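Long-range contacts in type II restriction enzyme ngomi (Neisseria gonorrhoeae, PDB 1FIU), which cuts double-stranded DNA at the sequence 5'-GCCGGC-3' after the first G, working as a magnesium-dependent homotetrameric type II restriction endonuclease: residues F69-C73 / S185-T189; F76-F81 / L280-A285; D91-V97 / D140-N146. All coordinates share one frame. Residues are numbered along the deposited sequence.

Contact 1: residues F69-C73 / S185-T189. With MG (magnesium ion), chain Q; ACY (acetic acid), chain R; nucleotides of chain D.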
loop_
_atom_site.group_PDB
_atom_site.type_symbol
_atom_site.label_atom_id
_atom_site.label_comp_id
_atom_site.label_asym_id
_atom_site.label_seq_id
_atom_site.Cartn_x
_atom_site.Cartn_y
_atom_site.Cartn_z
ATOM N N PHE I 69 -8.979 -30.073 -3.559
ATOM C CA PHE I 69 -7.595 -29.645 -3.734
ATOM C C PHE I 69 -7.117 -28.985 -2.432
ATOM O O PHE I 69 -5.984 -29.196 -2.012
ATOM C CB PHE I 69 -7.476 -28.672 -4.936
ATOM C CG PHE I 69 -6.048 -28.274 -5.271
ATOM C CD1 PHE I 69 -5.079 -29.238 -5.571
ATOM C CD2 PHE I 69 -5.685 -26.919 -5.299
ATOM C CE1 PHE I 69 -3.779 -28.873 -5.893
ATOM C CE2 PHE I 69 -4.367 -26.543 -5.630
ATOM C CZ PHE I 69 -3.415 -27.523 -5.926
ATOM N N GLU I 70 -7.986 -28.197 -1.797
ATOM C CA GLU I 70 -7.612 -27.559 -0.543
ATOM C C GLU I 70 -7.309 -28.636 0.496
ATOM O O GLU I 70 -6.304 -28.580 1.193
ATOM C CB GLU I 70 -8.743 -26.677 0.007
ATOM C CG GLU I 70 -9.006 -25.393 -0.757
ATOM C CD GLU I 70 -10.179 -24.602 -0.196
ATOM O OE1 GLU I 70 -10.738 -25.015 0.850
ATOM O OE2 GLU I 70 -10.538 -23.560 -0.794
ATOM N N ALA I 71 -8.204 -29.615 0.605
ATOM C CA ALA I 71 -8.024 -30.665 1.604
ATOM C C ALA I 71 -6.734 -31.464 1.406
ATOM O O ALA I 71 -5.983 -31.705 2.350
ATOM C CB ALA I 71 -9.235 -31.607 1.594
ATOM N N ILE I 72 -6.469 -31.867 0.164
ATOM C CA ILE I 72 -5.277 -32.640 -0.144
ATOM C C ILE I 72 -3.997 -31.811 0.065
ATOM O O ILE I 72 -2.990 -32.332 0.538
ATOM C CB ILE I 72 -5.403 -33.206 -1.571
ATOM C CG1 ILE I 72 -6.533 -34.251 -1.549
ATOM C CG2 ILE I 72 -4.103 -33.808 -2.029
ATOM C CD1 ILE I 72 -7.012 -34.734 -2.924
ATOM N N CYS I 73 -4.045 -30.523 -0.287
ATOM C CA CYS I 73 -2.896 -29.653 -0.048
ATOM C C CYS I 73 -2.634 -29.556 1.455
ATOM O O CYS I 73 -1.475 -29.618 1.897
ATOM C CB CYS I 73 -3.162 -28.249 -0.611
ATOM S SG CYS I 73 -2.849 -28.121 -2.411
ATOM N N SER I 185 -3.281 -20.037 0.194
ATOM C CA SER I 185 -4.395 -19.942 -0.727
ATOM C C SER I 185 -4.196 -21.020 -1.808
ATOM O O SER I 185 -3.080 -21.216 -2.291
ATOM C CB SER I 185 -4.386 -18.548 -1.355
ATOM O OG SER I 185 -5.056 -18.564 -2.598
ATOM N N CYS I 186 -5.276 -21.724 -2.167
ATOM C CA CYS I 186 -5.211 -22.776 -3.196
ATOM C C CYS I 186 -6.074 -22.404 -4.397
ATOM O O CYS I 186 -7.152 -21.835 -4.247
ATOM C CB CYS I 186 -5.752 -24.111 -2.644
ATOM S SG CYS I 186 -4.855 -24.777 -1.248
ATOM N N LYS I 187 -5.589 -22.740 -5.588
ATOM C CA LYS I 187 -6.356 -22.508 -6.810
ATOM C C LYS I 187 -6.129 -23.724 -7.710
ATOM O O LYS I 187 -5.021 -23.932 -8.193
ATOM C CB LYS I 187 -5.885 -21.229 -7.496
ATOM C CG LYS I 187 -6.154 -20.001 -6.625
ATOM C CD LYS I 187 -5.878 -18.676 -7.345
ATOM C CE LYS I 187 -6.327 -17.476 -6.489
ATOM N NZ LYS I 187 -7.783 -17.579 -6.156
ATOM N N TRP I 188 -7.165 -24.545 -7.902
ATOM C CA TRP I 188 -7.034 -25.758 -8.724
ATOM C C TRP I 188 -6.628 -25.339 -10.138
ATOM O O TRP I 188 -5.706 -25.919 -10.742
ATOM C CB TRP I 188 -8.366 -26.519 -8.709
ATOM C CG TRP I 188 -8.424 -27.701 -9.653
ATOM C CD1 TRP I 188 -9.303 -27.873 -10.680
ATOM C CD2 TRP I 188 -7.558 -28.848 -9.662
ATOM N NE1 TRP I 188 -9.036 -29.057 -11.339
ATOM C CE2 TRP I 188 -7.975 -29.675 -10.738
ATOM C CE3 TRP I 188 -6.473 -29.251 -8.874
ATOM C CZ2 TRP I 188 -7.334 -30.886 -11.044
ATOM C CZ3 TRP I 188 -5.835 -30.451 -9.176
ATOM C CH2 TRP I 188 -6.274 -31.256 -10.261
ATOM N N THR I 189 -7.330 -24.337 -10.657
ATOM C CA THR I 189 -6.989 -23.743 -11.961
ATOM C C THR I 189 -7.075 -22.233 -11.777
ATOM O O THR I 189 -7.616 -21.744 -10.780
ATOM C CB THR I 189 -7.972 -24.126 -13.083
ATOM O OG1 THR I 189 -9.272 -23.638 -12.765
ATOM C CG2 THR I 189 -8.004 -25.653 -13.264
HETATM MG MG MG Q . -8.703 -20.634 -3.195
HETATM C C ACY R . -7.802 -17.737 -2.478
HETATM O O ACY R . -7.533 -18.656 -3.390
HETATM O OXT ACY R . -8.578 -17.856 -1.518
HETATM C CH3 ACY R . -7.061 -16.419 -2.633
ATOM P P DC D 2 -10.645 -23.049 -7.026
ATOM O OP1 DC D 2 -9.609 -24.063 -6.784
ATOM O OP2 DC D 2 -10.267 -21.613 -7.160
ATOM O "O5'" DC D 2 -11.419 -23.421 -8.365
ATOM C "C5'" DC D 2 -11.970 -24.718 -8.511
ATOM C "C4'" DC D 2 -12.691 -24.848 -9.833
ATOM O "O4'" DC D 2 -13.824 -23.958 -9.883
ATOM C "C3'" DC D 2 -11.854 -24.587 -11.091
ATOM O "O3'" DC D 2 -12.014 -25.772 -11.916
ATOM C "C2'" DC D 2 -12.385 -23.254 -11.612
ATOM C "C1'" DC D 2 -13.808 -23.184 -11.082
ATOM N N1 DC D 2 -14.264 -21.828 -10.739
ATOM C C2 DC D 2 -15.340 -21.257 -11.450
ATOM O O2 DC D 2 -15.942 -21.964 -12.316
ATOM N N3 DC D 2 -15.711 -19.969 -11.181
ATOM C C4 DC D 2 -15.065 -19.266 -10.219
ATOM N N4 DC D 2 -15.446 -17.983 -9.994
ATOM C C5 DC D 2 -14.013 -19.841 -9.452
ATOM C C6 DC D 2 -13.636 -21.114 -9.742
ATOM P P DG D 3 -12.086 -25.714 -13.532
ATOM O OP1 DG D 3 -12.120 -27.147 -13.884
ATOM O OP2 DG D 3 -11.053 -24.832 -14.160
ATOM O "O5'" DG D 3 -13.487 -25.046 -13.853
ATOM C "C5'" DG D 3 -14.706 -25.777 -13.783
ATOM C "C4'" DG D 3 -15.477 -25.605 -15.073
ATOM O "O4'" DG D 3 -15.914 -24.237 -15.215
ATOM C "C3'" DG D 3 -14.678 -25.917 -16.334
ATOM O "O3'" DG D 3 -15.546 -26.576 -17.259
ATOM C "C2'" DG D 3 -14.174 -24.558 -16.795
ATOM C "C1'" DG D 3 -15.214 -23.578 -16.267
ATOM N N9 DG D 3 -14.620 -22.365 -15.706
ATOM C C8 DG D 3 -13.385 -22.244 -15.111
ATOM N N7 DG D 3 -13.120 -21.023 -14.715
ATOM C C5 DG D 3 -14.254 -20.299 -15.057
ATOM C C6 DG D 3 -14.564 -18.924 -14.869
ATOM O O6 DG D 3 -13.889 -18.055 -14.312
ATOM N N1 DG D 3 -15.814 -18.601 -15.393
ATOM C C2 DG D 3 -16.679 -19.508 -15.994
ATOM N N2 DG D 3 -17.851 -19.020 -16.436
ATOM N N3 DG D 3 -16.410 -20.789 -16.146
ATOM C C4 DG D 3 -15.188 -21.114 -15.674
HETATM O O HOH W 1 -9.596 -22.673 -3.054
HETATM O O HOH W 2 -9.306 -20.141 -5.209
#
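This is a buried helix-on-sheet contact at the active site: residues 69-73 of helix 62-81 lie against the end of strand 179-187 and the turn that follows it. The axes of the short segments 69-73 and 185-187 pass 8.7 Å apart, with 128° between their directions, and no hydrogen bond joins the segments, so the fit rests on packing, on the helix side mostly by Phe69. The edge of the Trp188 six-membered ring points at the Phe69 face in an offset edge-to-face pair (centroids 5.3 Å apart, planes at 63°; Phe69 CD1 to Trp188 CE3 3.6 Å). Phe69 CD2 meets Cys186 CB at 3.9 Å and Phe69 CE2 lies 3.7 Å from Lys187 O, while Cys73 CB packs on Cys186 SG at 3.9 Å. Cys186 O binds a magnesium ion at 2.2 Å, and Asp140 binds the same ion. Glu70 OE2 accepts a hydrogen bond from a magnesium-bound water, and Glu70 OE1 is held by Gln96. Lys187 NZ bonds Asn197, an acetic acid molecule, probably from the crystallisation liquor, and a second metal-bound water. Trp188 N donates to OP1 of DC2 of DNA chain D (2.7 Å) and Thr189 OG1 to OP2 of DG3 of that chain (2.6 Å). Cys186 thus turns its side chain to Phe69 and Cys73 and its carbonyl to the ion, leaving the strand end apolar toward the helix and polar toward metal and DNA.

Contact 2: residues F76-F81 / L280-A285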
loop_
_atom_site.group_PDB
_atom_site.type_symbol
_atom_site.label_atom_id
_atom_site.label_comp_id
_atom_site.label_asym_id
_atom_site.label_seq_id
_atom_site.Cartn_x
_atom_site.Cartn_y
_atom_site.Cartn_z
ATOM N N PHE I 76 -0.898 -32.705 2.822
ATOM C CA PHE I 76 0.494 -32.761 2.422
ATOM C C PHE I 76 1.317 -31.821 3.300
ATOM O O PHE I 76 2.392 -32.189 3.765
ATOM C CB PHE I 76 0.658 -32.341 0.953
ATOM C CG PHE I 76 2.076 -32.095 0.561
ATOM C CD1 PHE I 76 2.948 -33.157 0.305
ATOM C CD2 PHE I 76 2.574 -30.794 0.534
ATOM C CE1 PHE I 76 4.302 -32.918 0.034
ATOM C CE2 PHE I 76 3.910 -30.545 0.272
ATOM C CZ PHE I 76 4.781 -31.598 0.022
ATOM N N VAL I 77 0.816 -30.600 3.509
ATOM C CA VAL I 77 1.553 -29.636 4.317
ATOM C C VAL I 77 1.691 -30.129 5.753
ATOM O O VAL I 77 2.785 -30.103 6.330
ATOM C CB VAL I 77 0.887 -28.235 4.283
ATOM C CG1 VAL I 77 1.512 -27.315 5.366
ATOM C CG2 VAL I 77 1.106 -27.602 2.901
ATOM N N GLN I 78 0.593 -30.608 6.312
ATOM C CA GLN I 78 0.614 -31.113 7.678
ATOM C C GLN I 78 1.640 -32.232 7.852
ATOM O O GLN I 78 2.487 -32.196 8.748
ATOM C CB GLN I 78 -0.771 -31.627 8.045
ATOM C CG GLN I 78 -0.926 -32.046 9.503
ATOM C CD GLN I 78 -2.311 -32.617 9.778
ATOM O OE1 GLN I 78 -2.737 -33.576 9.128
ATOM N NE2 GLN I 78 -3.022 -32.030 10.737
ATOM N N SER I 79 1.599 -33.211 6.953
ATOM C CA SER I 79 2.501 -34.347 7.044
ATOM C C SER I 79 3.975 -34.014 6.843
ATOM O O SER I 79 4.839 -34.501 7.578
ATOM C CB SER I 79 2.047 -35.423 6.040
ATOM O OG SER I 79 2.684 -36.654 6.320
ATOM N N ALA I 80 4.294 -33.197 5.844
ATOM C CA ALA I 80 5.687 -32.865 5.594
ATOM C C ALA I 80 6.274 -31.892 6.638
ATOM O O ALA I 80 7.407 -32.063 7.095
ATOM C CB ALA I 80 5.845 -32.284 4.167
ATOM N N PHE I 81 5.487 -30.886 7.035
ATOM C CA PHE I 81 5.977 -29.905 7.997
ATOM C C PHE I 81 6.247 -30.531 9.357
ATOM O O PHE I 81 7.162 -30.104 10.089
ATOM C CB PHE I 81 4.962 -28.751 8.124
ATOM C CG PHE I 81 5.494 -27.565 8.887
ATOM C CD1 PHE I 81 6.639 -26.897 8.466
ATOM C CD2 PHE I 81 4.831 -27.113 10.026
ATOM C CE1 PHE I 81 7.126 -25.788 9.166
ATOM C CE2 PHE I 81 5.305 -26.009 10.728
ATOM C CZ PHE I 81 6.450 -25.344 10.303
ATOM N N LEU I 280 7.445 -26.113 -0.377
ATOM C CA LEU I 280 6.615 -25.415 0.604
ATOM C C LEU I 280 6.862 -25.737 2.076
ATOM O O LEU I 280 7.026 -24.810 2.892
ATOM C CB LEU I 280 5.127 -25.577 0.265
ATOM C CG LEU I 280 4.181 -24.810 1.205
ATOM C CD1 LEU I 280 4.576 -23.322 1.272
ATOM C CD2 LEU I 280 2.746 -24.968 0.718
ATOM N N PRO I 281 6.899 -27.028 2.456
ATOM C CA PRO I 281 7.137 -27.332 3.881
ATOM C C PRO I 281 8.417 -26.697 4.414
ATOM O O PRO I 281 8.415 -26.080 5.483
ATOM C CB PRO I 281 7.201 -28.856 3.907
ATOM C CG PRO I 281 6.321 -29.256 2.754
ATOM C CD PRO I 281 6.714 -28.266 1.679
ATOM N N LEU I 282 9.514 -26.801 3.661
ATOM C CA LEU I 282 10.770 -26.189 4.098
ATOM C C LEU I 282 10.694 -24.656 4.097
ATOM O O LEU I 282 11.285 -24.003 4.963
ATOM C CB LEU I 282 11.942 -26.654 3.212
ATOM C CG LEU I 282 12.698 -27.883 3.718
ATOM C CD1 LEU I 282 13.609 -28.409 2.602
ATOM C CD2 LEU I 282 13.523 -27.528 4.973
ATOM N N ASP I 283 9.978 -24.062 3.135
ATOM C CA ASP I 283 9.861 -22.605 3.125
ATOM C C ASP I 283 9.037 -22.126 4.342
ATOM O O ASP I 283 9.212 -21.007 4.796
ATOM C CB ASP I 283 9.243 -22.113 1.815
ATOM C CG ASP I 283 10.281 -21.994 0.702
ATOM O OD1 ASP I 283 11.480 -22.201 0.988
ATOM O OD2 ASP I 283 9.893 -21.676 -0.434
ATOM N N LEU I 284 8.154 -22.974 4.863
ATOM C CA LEU I 284 7.386 -22.615 6.057
ATOM C C LEU I 284 8.260 -22.739 7.323
ATOM O O LEU I 284 7.823 -22.387 8.422
ATOM C CB LEU I 284 6.176 -23.538 6.196
ATOM C CG LEU I 284 5.054 -23.355 5.160
ATOM C CD1 LEU I 284 3.987 -24.409 5.411
ATOM C CD2 LEU I 284 4.448 -21.958 5.234
ATOM N N ALA I 285 9.484 -23.233 7.186
ATOM C CA ALA I 285 10.366 -23.383 8.348
ATOM C C ALA I 285 11.398 -22.254 8.504
ATOM O O ALA I 285 12.239 -22.319 9.407
ATOM C CB ALA I 285 11.100 -24.732 8.263
#
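Starting at Phe76, the C-terminal part of helix 62-81 packs against the short helix 280-283 near the end of the chain. The Phe76 ring reaches Pro281, CE2 to CG 3.7 Å. Val77 touches two leucines, its CG2 lying 3.8 Å from Leu280 CD2 and its CG1 3.8 Å from Leu284 CD1. One turn on, Ala80 CB comes within 3.4 Å of Pro281 CG; the small methyl lets the backbones draw close, and the CA atoms of Phe81 and Pro281 are 5.0 Å apart. Phe81 closes the row by reaching past Pro281 to the residues after the short helix, CE1 to Leu284 CB 3.8 Å and to Ala285 CB 4.2 Å; its ring also abuts the carbonyls of Pro281 and Leu284. Leu280 and Leu284 also rest on strand 215-220, and Asp283 and Ala285 hydrogen-bond to Ser169 and Arg145 of a second subunit. The side chains that meet are all apolar, part of the hydrophobic core of an alpha/beta PD-(D/E)XK nuclease fold, in which helices pack on the central mixed sheet.

Contact 3: residues D91-V97 / D140-N146. With MG (magnesium ion), chain N; MG (magnesium ion), chain Q; nucleotides of chain D.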
loop_
_atom_site.group_PDB
_atom_site.type_symbol
_atom_site.label_atom_id
_atom_site.label_comp_id
_atom_site.label_asym_id
_atom_site.label_seq_id
_atom_site.Cartn_x
_atom_site.Cartn_y
_atom_site.Cartn_z
ATOM N N ASP I 91 4.196 -26.186 18.532
ATOM C CA ASP I 91 2.978 -26.983 18.619
ATOM C C ASP I 91 2.160 -26.426 17.452
ATOM O O ASP I 91 1.424 -25.463 17.609
ATOM C CB ASP I 91 2.292 -26.694 19.964
ATOM C CG ASP I 91 0.999 -27.468 20.141
ATOM O OD1 ASP I 91 0.647 -28.276 19.257
ATOM O OD2 ASP I 91 0.334 -27.263 21.179
ATOM N N TRP I 92 2.313 -27.047 16.279
ATOM C CA TRP I 92 1.671 -26.554 15.052
ATOM C C TRP I 92 0.363 -27.216 14.670
ATOM O O TRP I 92 0.177 -28.403 14.911
ATOM C CB TRP I 92 2.639 -26.721 13.868
ATOM C CG TRP I 92 4.011 -26.152 14.079
ATOM C CD1 TRP I 92 5.136 -26.834 14.448
ATOM C CD2 TRP I 92 4.400 -24.777 13.938
ATOM N NE1 TRP I 92 6.206 -25.968 14.540
ATOM C CE2 TRP I 92 5.784 -24.701 14.239
ATOM C CE3 TRP I 92 3.713 -23.603 13.584
ATOM C CZ2 TRP I 92 6.499 -23.497 14.203
ATOM C CZ3 TRP I 92 4.425 -22.403 13.542
ATOM C CH2 TRP I 92 5.804 -22.359 13.853
ATOM N N ASN I 93 -0.542 -26.437 14.081
ATOM C CA ASN I 93 -1.804 -26.979 13.609
ATOM C C ASN I 93 -1.952 -26.542 12.167
ATOM O O ASN I 93 -1.607 -25.411 11.809
ATOM C CB ASN I 93 -2.965 -26.435 14.426
ATOM C CG ASN I 93 -2.816 -26.740 15.904
ATOM O OD1 ASN I 93 -2.714 -27.909 16.303
ATOM N ND2 ASN I 93 -2.793 -25.696 16.726
ATOM N N VAL I 94 -2.450 -27.438 11.332
ATOM C CA VAL I 94 -2.653 -27.099 9.921
ATOM C C VAL I 94 -4.097 -27.416 9.612
ATOM O O VAL I 94 -4.560 -28.520 9.901
ATOM C CB VAL I 94 -1.768 -27.959 8.993
ATOM C CG1 VAL I 94 -2.014 -27.562 7.516
ATOM C CG2 VAL I 94 -0.319 -27.786 9.344
ATOM N N LYS I 95 -4.835 -26.477 9.046
ATOM C CA LYS I 95 -6.209 -26.798 8.740
ATOM C C LYS I 95 -6.858 -26.047 7.607
ATOM O O LYS I 95 -6.548 -24.882 7.317
ATOM C CB LYS I 95 -7.097 -26.673 9.977
ATOM C CG LYS I 95 -7.434 -25.251 10.361
ATOM C CD LYS I 95 -8.494 -25.208 11.452
ATOM C CE LYS I 95 -8.846 -23.775 11.800
ATOM N NZ LYS I 95 -9.766 -23.669 12.973
ATOM N N GLN I 96 -7.762 -26.768 6.950
ATOM C CA GLN I 96 -8.531 -26.220 5.864
ATOM C C GLN I 96 -9.590 -25.416 6.599
ATOM O O GLN I 96 -10.284 -25.935 7.488
ATOM C CB GLN I 96 -9.129 -27.359 5.041
ATOM C CG GLN I 96 -10.074 -26.876 4.003
ATOM C CD GLN I 96 -10.670 -27.993 3.182
ATOM O OE1 GLN I 96 -10.700 -29.158 3.598
ATOM N NE2 GLN I 96 -11.165 -27.640 2.008
ATOM N N VAL I 97 -9.707 -24.141 6.263
ATOM C CA VAL I 97 -10.646 -23.293 6.970
ATOM C C VAL I 97 -12.121 -23.438 6.629
ATOM O O VAL I 97 -12.923 -23.775 7.501
ATOM C CB VAL I 97 -10.261 -21.817 6.826
ATOM C CG1 VAL I 97 -11.207 -20.954 7.657
ATOM C CG2 VAL I 97 -8.824 -21.616 7.288
ATOM N N ASP I 140 -7.730 -20.060 2.689
ATOM C CA ASP I 140 -8.210 -21.408 2.375
ATOM C C ASP I 140 -7.686 -22.404 3.410
ATOM O O ASP I 140 -8.429 -23.262 3.897
ATOM C CB ASP I 140 -7.715 -21.835 0.983
ATOM C CG ASP I 140 -8.318 -21.015 -0.116
ATOM O OD1 ASP I 140 -9.333 -20.343 0.160
ATOM O OD2 ASP I 140 -7.793 -21.060 -1.261
ATOM N N ILE I 141 -6.396 -22.285 3.712
ATOM C CA ILE I 141 -5.702 -23.146 4.669
ATOM C C ILE I 141 -4.861 -22.264 5.573
ATOM O O ILE I 141 -4.252 -21.312 5.122
ATOM C CB ILE I 141 -4.700 -24.111 3.959
ATOM C CG1 ILE I 141 -5.458 -25.086 3.051
ATOM C CG2 ILE I 141 -3.872 -24.904 4.990
ATOM C CD1 ILE I 141 -4.531 -25.858 2.121
ATOM N N ILE I 142 -4.823 -22.589 6.857
ATOM C CA ILE I 142 -3.977 -21.819 7.743
ATOM C C ILE I 142 -3.094 -22.757 8.542
ATOM O O ILE I 142 -3.446 -23.930 8.766
ATOM C CB ILE I 142 -4.770 -20.925 8.767
ATOM C CG1 ILE I 142 -5.687 -21.787 9.645
ATOM C CG2 ILE I 142 -5.503 -19.816 8.039
ATOM C CD1 ILE I 142 -6.476 -20.980 10.706
ATOM N N VAL I 143 -1.912 -22.257 8.902
ATOM C CA VAL I 143 -1.002 -22.973 9.797
ATOM C C VAL I 143 -0.917 -22.044 11.002
ATOM O O VAL I 143 -0.755 -20.844 10.842
ATOM C CB VAL I 143 0.416 -23.156 9.224
ATOM C CG1 VAL I 143 1.284 -23.972 10.206
ATOM C CG2 VAL I 143 0.334 -23.886 7.884
ATOM N N THR I 144 -1.073 -22.600 12.206
ATOM C CA THR I 144 -1.020 -21.794 13.424
ATOM C C THR I 144 -0.051 -22.399 14.430
ATOM O O THR I 144 0.265 -23.594 14.358
ATOM C CB THR I 144 -2.420 -21.683 14.070
ATOM O OG1 THR I 144 -2.888 -22.990 14.420
ATOM C CG2 THR I 144 -3.416 -21.073 13.073
ATOM N N ARG I 145 0.427 -21.562 15.355
ATOM C CA ARG I 145 1.362 -21.996 16.404
ATOM C C ARG I 145 0.720 -21.731 17.760
ATOM O O ARG I 145 0.332 -20.610 18.053
ATOM C CB ARG I 145 2.680 -21.204 16.345
ATOM C CG ARG I 145 3.781 -21.834 17.209
ATOM C CD ARG I 145 5.055 -21.034 17.210
ATOM N NE ARG I 145 6.063 -21.666 18.060
ATOM C CZ ARG I 145 7.333 -21.283 18.126
ATOM N NH1 ARG I 145 7.759 -20.262 17.385
ATOM N NH2 ARG I 145 8.187 -21.923 18.928
ATOM N N ASN I 146 0.610 -22.775 18.578
ATOM C CA ASN I 146 0.070 -22.627 19.916
ATOM C C ASN I 146 1.127 -21.989 20.804
ATOM O O ASN I 146 2.323 -22.087 20.540
ATOM C CB ASN I 146 -0.326 -23.997 20.466
ATOM C CG ASN I 146 -1.626 -24.501 19.873
ATOM O OD1 ASN I 146 -1.891 -25.710 19.861
ATOM N ND2 ASN I 146 -2.460 -23.578 19.397
HETATM MG MG MG N . -10.329 -18.595 -0.602
HETATM MG MG MG Q . -8.703 -20.634 -3.195
ATOM O OP3 DC D 1 -12.444 -18.041 -2.518
ATOM P P DC D 1 -11.563 -18.908 -3.386
ATOM O OP1 DC D 1 -10.997 -18.186 -4.596
ATOM O OP2 DC D 1 -10.528 -19.684 -2.606
ATOM O "O5'" DC D 1 -12.539 -20.051 -4.019
ATOM C "C5'" DC D 1 -12.693 -21.313 -3.370
ATOM C "C4'" DC D 1 -13.329 -22.307 -4.310
ATOM O "O4'" DC D 1 -14.730 -21.952 -4.459
ATOM C "C3'" DC D 1 -12.760 -22.284 -5.723
ATOM O "O3'" DC D 1 -11.765 -23.262 -5.899
ATOM C "C2'" DC D 1 -13.959 -22.557 -6.624
ATOM C "C1'" DC D 1 -15.178 -22.207 -5.797
ATOM N N1 DC D 1 -15.785 -20.955 -6.311
ATOM C C2 DC D 1 -16.813 -21.044 -7.240
ATOM O O2 DC D 1 -17.143 -22.161 -7.643
ATOM N N3 DC D 1 -17.421 -19.905 -7.682
ATOM C C4 DC D 1 -17.008 -18.715 -7.240
ATOM N N4 DC D 1 -17.636 -17.623 -7.695
ATOM C C5 DC D 1 -15.933 -18.590 -6.307
ATOM C C6 DC D 1 -15.354 -19.727 -5.876
HETATM O O HOH W 3 4.623 -23.642 19.915
HETATM O O HOH W 4 -4.030 -27.312 18.934
HETATM O O HOH W 5 -9.409 -17.311 1.100
HETATM O O HOH W 6 -11.110 -16.457 -0.903
HETATM O O HOH W 7 -12.161 -19.233 0.425
HETATM O O HOH W 2 -9.306 -20.141 -5.209
HETATM O O HOH W 1 -9.596 -22.673 -3.054
#
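The striking feature is that a regular antiparallel strand pair runs straight into a two-metal site: Asp140 uses its backbone for the sheet and its carboxylate for two magnesium ions. Its O accepts from Val97 N (2.8 Å), while OD1 and OD2 bind separate ions at 2.1 and 2.2 Å, bridged by OP2 of DC1 of DNA chain D, the 5'-phosphate left by cleavage. Paired backbone bonds follow at Lys95-Ile142 and Asn93-Thr144, and Asn146 N to Asp91 O (3.0 Å) ends the ladder. At this end Arg145 CG lies over the Trp92 six-membered ring, 4.0 Å from its centroid, a CH-pi contact; the guanidinium itself bonds carbonyls of Ala285 and Val286 of a second subunit. Strand 92-96 is outermost within the chain. Its partner 141-145 bonds on to strand 179-187, while Val94 and Gln96 pack against helix 62-81, and Ile142 and Thr144 on the sheet's other face touch Tyr108.

Helix 62-81 supplies a segment to contacts 1 and 2, which are both buried and have no hydrogen bonds between their segments. They differ in setting: contact 2 joins only apolar side chains and is about 14 Å from the DNA at its nearest atom, whereas contact 1 borders metal and phosphate. Contact 3, partly buried toward the sheet edge, is instead a backbone ladder. It meets contact 1 on the same magnesium ion, where Cys186 N probably hydrogen-bonds Asp140 OD2 and Glu70 OE1 probably accepts from Gln96 NE2. Contact 2 touches it away from the metals, through Phe81 on Trp92 and Val77 on Val94. The same helix thus has one buried part beside the metal site and another packed away from it.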